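Local coordinates for protein alginate lyase, family PL7 (Zobellia galactanivorans, PDB 3ZPY) that cleaves the brown-algal polysaccharide alginate by beta-elimination, this chain being the catalytic domain of a longer family PL7 lyase, at residues 114-118 with 143-148; 153-159 with 171-177. The contacts are given in a common frame with arbitrary orientation. Residues are numbered along the deposited sequence.

In the fold
Contacts 1 and 2 are successive antiparallel pairings in one sheet of the beta-jelly roll expected of this family, in the order 117-125, 138-146, 154-160, 171-177. Their centres lie about 11 Å apart, each about 16 Å from the centre of the chain. Two probable backbone hydrogen bonds join them, Gln143 O to Lys158 N at 2.8 Å and Ile145 N to Lys156 O at 2.9 Å. Val118, Ile145 and Lys158 point away from the second sheet, whereas Leu157 and Ile159 pack against its strands 192-197 and 200-206. The former face is probably the concave one that holds alginate in PL7 relatives. The sodium site of Thr35, Ala37 and Ile40 involves none of these segments.

Contact 1 (114-118 with 143-148); sequences GDGGV and QFIGEE
Two antiparallel segments, their end-to-end directions 156° apart, pair where jelly-roll strand 117-125 begins and 138-146 ends; a carboxylate-to-backbone bond follows the last bridge. On 143-148, Gln143 is extended and its CB lies 4.2 Å from Val118 CG2. Phe144 O accepts a CA-H...O contact from Val118 CA at 3.3 Å. Ile145 (chi1 t) and Val118 (chi1 p) form the non-hydrogen-bonded pair, CA atoms 4.3 Å apart, with Val118 CG2 4.0 Å from Ile145 CB on a shared face. Gly146 makes the hydrogen-bonded pair with Gly117: Gly146 N to Gly117 O 2.8 Å, Gly117 N to Gly146 O 3.0 Å. The carbonyl of Glu147 bars a side chain at Gly117, whose ideal CB would sit 2.9 Å from Glu147 O. Glu148 (chi1 p, chi2 m) curls back so that its OE1 accepts from Gly116 N at 2.7 Å; Gly116, at phi/psi 106/162, has glycine-only geometry. Backbone hydrogen bonds of Gln143 with Lys158 and Ile145 with Lys156 place strand 138-146 between 117-125 and 154-160, with Phe144 edge-to-face on Phe121 and against Val155.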
loop_
_atom_site.group_PDB
_atom_site.type_symbol
_atom_site.label_atom_id
_atom_site.label_comp_id
_atom_site.label_asym_id
_atom_site.label_seq_id
_atom_site.Cartn_x
_atom_site.Cartn_y
_atom_site.Cartn_z
ATOM N N GLY A 114 13.603 8.190 -14.481
ATOM C CA GLY A 114 14.599 7.165 -14.848
ATOM C C GLY A 114 15.599 6.832 -13.744
ATOM O O GLY A 114 16.257 5.733 -13.755
ATOM N N ASP A 115 15.678 7.698 -12.748
ATOM C CA ASP A 115 16.665 7.577 -11.749
ATOM C C ASP A 115 15.988 7.297 -10.428
ATOM O O ASP A 115 15.282 8.194 -9.817
ATOM C CB ASP A 115 17.354 8.876 -11.586
ATOM C CG ASP A 115 18.525 8.835 -10.597
ATOM O OD1 ASP A 115 19.228 7.769 -10.516
ATOM O OD2 ASP A 115 18.719 9.908 -9.932
ATOM N N GLY A 116 16.110 6.091 -9.985
ATOM C CA GLY A 116 15.508 5.702 -8.721
ATOM C C GLY A 116 14.268 4.840 -8.935
ATOM O O GLY A 116 13.710 4.752 -10.068
ATOM N N GLY A 117 13.908 4.147 -7.843
ATOM C CA GLY A 117 12.706 3.319 -7.821
ATOM C C GLY A 117 12.163 3.358 -6.439
ATOM O O GLY A 117 12.904 3.407 -5.454
ATOM N N VAL A 118 10.827 3.359 -6.315
ATOM C CA VAL A 118 10.190 3.461 -5.015
ATOM C C VAL A 118 8.782 2.851 -5.075
ATOM O O VAL A 118 8.031 3.103 -6.051
ATOM C CB VAL A 118 10.202 4.948 -4.493
ATOM C CG1 VAL A 118 9.673 5.969 -5.526
ATOM C CG2 VAL A 118 9.501 5.141 -3.162
ATOM N N GLN A 143 7.283 3.104 2.721
ATOM C CA GLN A 143 7.834 2.865 1.396
ATOM C C GLN A 143 9.263 2.363 1.524
ATOM O O GLN A 143 9.921 2.585 2.497
ATOM C CB GLN A 143 7.904 4.163 0.566
ATOM C CG GLN A 143 6.498 4.812 0.482
ATOM C CD GLN A 143 6.498 6.216 0.157
ATOM O OE1 GLN A 143 5.698 6.681 -0.679
ATOM N NE2 GLN A 143 7.330 6.957 0.894
ATOM N N PHE A 144 9.703 1.619 0.499
ATOM C CA PHE A 144 11.129 1.441 0.241
ATOM C C PHE A 144 11.532 2.222 -1.031
ATOM O O PHE A 144 10.807 2.160 -2.016
ATOM C CB PHE A 144 11.512 -0.036 0.078
ATOM C CG PHE A 144 11.529 -0.838 1.338
ATOM C CD1 PHE A 144 11.705 -0.299 2.626
ATOM C CD2 PHE A 144 11.490 -2.221 1.193
ATOM C CE1 PHE A 144 11.701 -1.155 3.733
ATOM C CE2 PHE A 144 11.531 -3.075 2.274
ATOM C CZ PHE A 144 11.651 -2.518 3.563
ATOM N N ILE A 145 12.687 2.879 -0.929
ATOM C CA ILE A 145 13.228 3.654 -1.992
ATOM C C ILE A 145 14.659 3.165 -2.274
ATOM O O ILE A 145 15.452 2.924 -1.345
ATOM C CB ILE A 145 13.193 5.165 -1.682
ATOM C CG1 ILE A 145 13.726 5.969 -2.906
ATOM C CG2 ILE A 145 13.976 5.520 -0.387
ATOM C CD1 ILE A 145 13.296 7.393 -2.847
ATOM N N GLY A 146 14.980 3.051 -3.553
ATOM C CA GLY A 146 16.289 2.559 -4.000
ATOM C C GLY A 146 16.564 2.852 -5.438
ATOM O O GLY A 146 16.171 3.913 -5.935
ATOM N N GLU A 147 17.284 1.984 -6.116
ATOM C CA GLU A 147 17.652 2.260 -7.494
ATOM C C GLU A 147 16.551 1.825 -8.458
ATOM O O GLU A 147 15.692 0.978 -8.116
ATOM C CB GLU A 147 18.882 1.416 -7.856
ATOM C CG GLU A 147 20.109 1.720 -7.048
ATOM C CD GLU A 147 20.952 0.471 -7.045
ATOM O OE1 GLU A 147 21.582 0.223 -8.115
ATOM O OE2 GLU A 147 20.950 -0.281 -6.034
ATOM N N GLU A 148 16.581 2.404 -9.661
ATOM C CA GLU A 148 15.581 2.031 -10.671
ATOM C C GLU A 148 15.731 0.517 -10.941
ATOM O O GLU A 148 16.827 -0.013 -11.069
ATOM C CB GLU A 148 15.764 2.785 -11.951
ATOM C CG GLU A 148 17.202 2.712 -12.543
ATOM C CD GLU A 148 18.189 3.721 -11.939
ATOM O OE1 GLU A 148 17.932 4.274 -10.829
ATOM O OE2 GLU A 148 19.257 3.941 -12.597
#

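Contact 2 (153-159 with 171-177); sequences GSVKLKI and QTFSGYS
Neighbouring antiparallel strands of the jelly-roll sheet, interrupted by a beta bulge, join 154-159 to 171-177. Their short axes approach to 4.4 Å with N-to-C directions 114° apart, so the pair is strongly twisted. Ile159 pairs with Gln171 (N to O 2.8 Å) and Leu157 with Phe173 (O to N 2.8 Å). Lys156 then faces Ser174 and Gly175 (phi/psi 97/21) before Val155 N meets Tyr176 O at 2.9 Å; water 1 bridges the bulge from Val155 O (2.7 Å) to Gly175 N (2.6 Å). Toward the second sheet, Tyr176 (chi1 m, chi2 81°) lays a ring face over Leu157 (t, p), a CH-pi contact with CB 3.8 Å from the centroid, while its own CB touches CG2 of Val155 (chi1 m) at 3.9 Å. Phe173 (chi1 m, chi2 -90°) brings CD2 to 4.0 Å from Leu157 CD2 and meets Ile159 (m, m) edge-on, CE2 to CG1 4.0 Å. On the opposite face, where Thr172 and Lys158 lie, extended Lys156 (m, t, t, t) donates from NZ to water 2 at 3.2 Å, itself hydrogen-bonded to Thr172 OG1 at 3.0 Å.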
loop_
_atom_site.group_PDB
_atom_site.type_symbol
_atom_site.label_atom_id
_atom_site.label_comp_id
_atom_site.label_asym_id
_atom_site.label_seq_id
_atom_site.Cartn_x
_atom_site.Cartn_y
_atom_site.Cartn_z
ATOM N N GLY A 153 19.263 -6.255 -2.552
ATOM C CA GLY A 153 20.168 -5.414 -1.794
ATOM C C GLY A 153 19.498 -4.337 -0.998
ATOM O O GLY A 153 18.328 -4.399 -0.601
ATOM N N SER A 154 20.323 -3.323 -0.761
ATOM C CA SER A 154 20.015 -2.335 0.294
ATOM C C SER A 154 19.110 -1.248 -0.195
ATOM O O SER A 154 19.271 -0.752 -1.302
ATOM C CB SER A 154 21.225 -1.718 0.852
ATOM O OG SER A 154 22.074 -1.267 -0.189
ATOM N N VAL A 155 18.115 -0.863 0.600
ATOM C CA VAL A 155 17.189 0.236 0.302
ATOM C C VAL A 155 16.985 1.060 1.553
ATOM O O VAL A 155 17.406 0.657 2.694
ATOM C CB VAL A 155 15.816 -0.366 -0.194
ATOM C CG1 VAL A 155 15.974 -1.128 -1.502
ATOM C CG2 VAL A 155 15.176 -1.256 0.867
ATOM N N LYS A 156 16.292 2.167 1.373
ATOM C CA LYS A 156 15.879 2.921 2.583
ATOM C C LYS A 156 14.391 2.819 2.824
ATOM O O LYS A 156 13.583 2.781 1.869
ATOM C CB LYS A 156 16.278 4.386 2.468
ATOM C CG LYS A 156 17.792 4.564 2.468
ATOM C CD LYS A 156 18.101 6.061 2.343
ATOM C CE LYS A 156 19.596 6.273 2.378
ATOM N NZ LYS A 156 19.906 7.726 2.526
ATOM N N LEU A 157 14.004 2.735 4.104
ATOM C CA LEU A 157 12.660 2.961 4.484
ATOM C C LEU A 157 12.382 4.471 4.293
ATOM O O LEU A 157 13.125 5.336 4.811
ATOM C CB LEU A 157 12.459 2.552 5.948
ATOM C CG LEU A 157 11.115 2.777 6.537
ATOM C CD1 LEU A 157 9.997 1.893 5.977
ATOM C CD2 LEU A 157 11.172 2.716 8.062
ATOM N N LYS A 158 11.245 4.799 3.677
ATOM C CA LYS A 158 10.880 6.243 3.493
ATOM C C LYS A 158 9.457 6.401 3.978
ATOM O O LYS A 158 8.572 5.669 3.530
ATOM C CB LYS A 158 11.044 6.662 2.040
ATOM C CG LYS A 158 10.721 8.095 1.828
ATOM C CD LYS A 158 11.213 8.540 0.441
ATOM C CE LYS A 158 10.966 10.050 0.270
ATOM N NZ LYS A 158 11.532 10.493 -1.073
ATOM N N ILE A 159 9.264 7.394 4.878
ATOM C CA ILE A 159 7.945 7.667 5.439
ATOM C C ILE A 159 7.424 8.947 4.822
ATOM O O ILE A 159 8.006 10.018 5.054
ATOM C CB ILE A 159 8.044 7.784 6.939
ATOM C CG1 ILE A 159 8.673 6.458 7.567
ATOM C CG2 ILE A 159 6.637 8.039 7.509
ATOM C CD1 ILE A 159 7.901 5.230 7.286
ATOM N N GLN A 171 10.781 11.495 5.608
ATOM C CA GLN A 171 11.923 11.031 6.459
ATOM C C GLN A 171 12.361 9.680 5.902
ATOM O O GLN A 171 11.563 8.841 5.444
ATOM C CB GLN A 171 11.511 10.855 7.907
ATOM C CG GLN A 171 11.186 12.204 8.526
ATOM C CD GLN A 171 10.815 12.134 9.989
ATOM O OE1 GLN A 171 11.286 11.251 10.685
ATOM N NE2 GLN A 171 10.021 13.054 10.459
ATOM N N THR A 172 13.675 9.476 5.886
ATOM C CA THR A 172 14.249 8.226 5.406
ATOM C C THR A 172 15.173 7.609 6.478
ATOM O O THR A 172 15.755 8.286 7.298
ATOM C CB THR A 172 15.071 8.378 4.100
ATOM O OG1 THR A 172 16.166 9.292 4.333
ATOM C CG2 THR A 172 14.171 8.872 2.946
ATOM N N PHE A 173 15.301 6.301 6.360
ATOM C CA PHE A 173 16.032 5.484 7.336
ATOM C C PHE A 173 16.827 4.421 6.612
ATOM O O PHE A 173 16.257 3.611 5.845
ATOM C CB PHE A 173 15.055 4.857 8.362
ATOM C CG PHE A 173 14.200 5.874 9.022
ATOM C CD1 PHE A 173 14.645 6.475 10.198
ATOM C CD2 PHE A 173 12.906 6.259 8.515
ATOM C CE1 PHE A 173 13.921 7.532 10.790
ATOM C CE2 PHE A 173 12.217 7.312 9.089
ATOM C CZ PHE A 173 12.656 7.884 10.299
ATOM N N SER A 174 18.152 4.393 6.877
ATOM C CA SER A 174 18.999 3.312 6.306
ATOM C C SER A 174 18.855 1.922 6.916
ATOM O O SER A 174 18.341 1.786 8.029
ATOM C CB SER A 174 20.447 3.778 6.337
ATOM O OG SER A 174 20.487 5.071 5.716
ATOM N N GLY A 175 19.382 0.931 6.180
ATOM C CA GLY A 175 19.623 -0.391 6.745
ATOM C C GLY A 175 18.506 -1.384 6.460
ATOM O O GLY A 175 18.423 -2.412 7.108
ATOM N N TYR A 176 17.697 -1.144 5.456
ATOM C CA TYR A 176 16.676 -2.047 5.026
ATOM C C TYR A 176 17.139 -2.832 3.760
ATOM O O TYR A 176 18.120 -2.449 3.078
ATOM C CB TYR A 176 15.325 -1.320 4.798
ATOM C CG TYR A 176 14.825 -0.790 6.129
ATOM C CD1 TYR A 176 15.320 0.425 6.679
ATOM C CD2 TYR A 176 13.913 -1.557 6.889
ATOM C CE1 TYR A 176 14.959 0.833 7.963
ATOM C CE2 TYR A 176 13.489 -1.116 8.099
ATOM C CZ TYR A 176 14.011 0.083 8.610
ATOM O OH TYR A 176 13.607 0.466 9.885
ATOM N N SER A 177 16.366 -3.847 3.412
ATOM C CA SER A 177 16.774 -4.595 2.184
ATOM C C SER A 177 15.613 -5.242 1.525
ATOM O O SER A 177 14.606 -5.569 2.131
ATOM C CB SER A 177 18.005 -5.489 2.260
ATOM O OG SER A 177 17.717 -6.458 3.169
HETATM O O HOH W 1 19.903 0.820 3.652
HETATM O O HOH W 2 18.663 8.154 5.495
#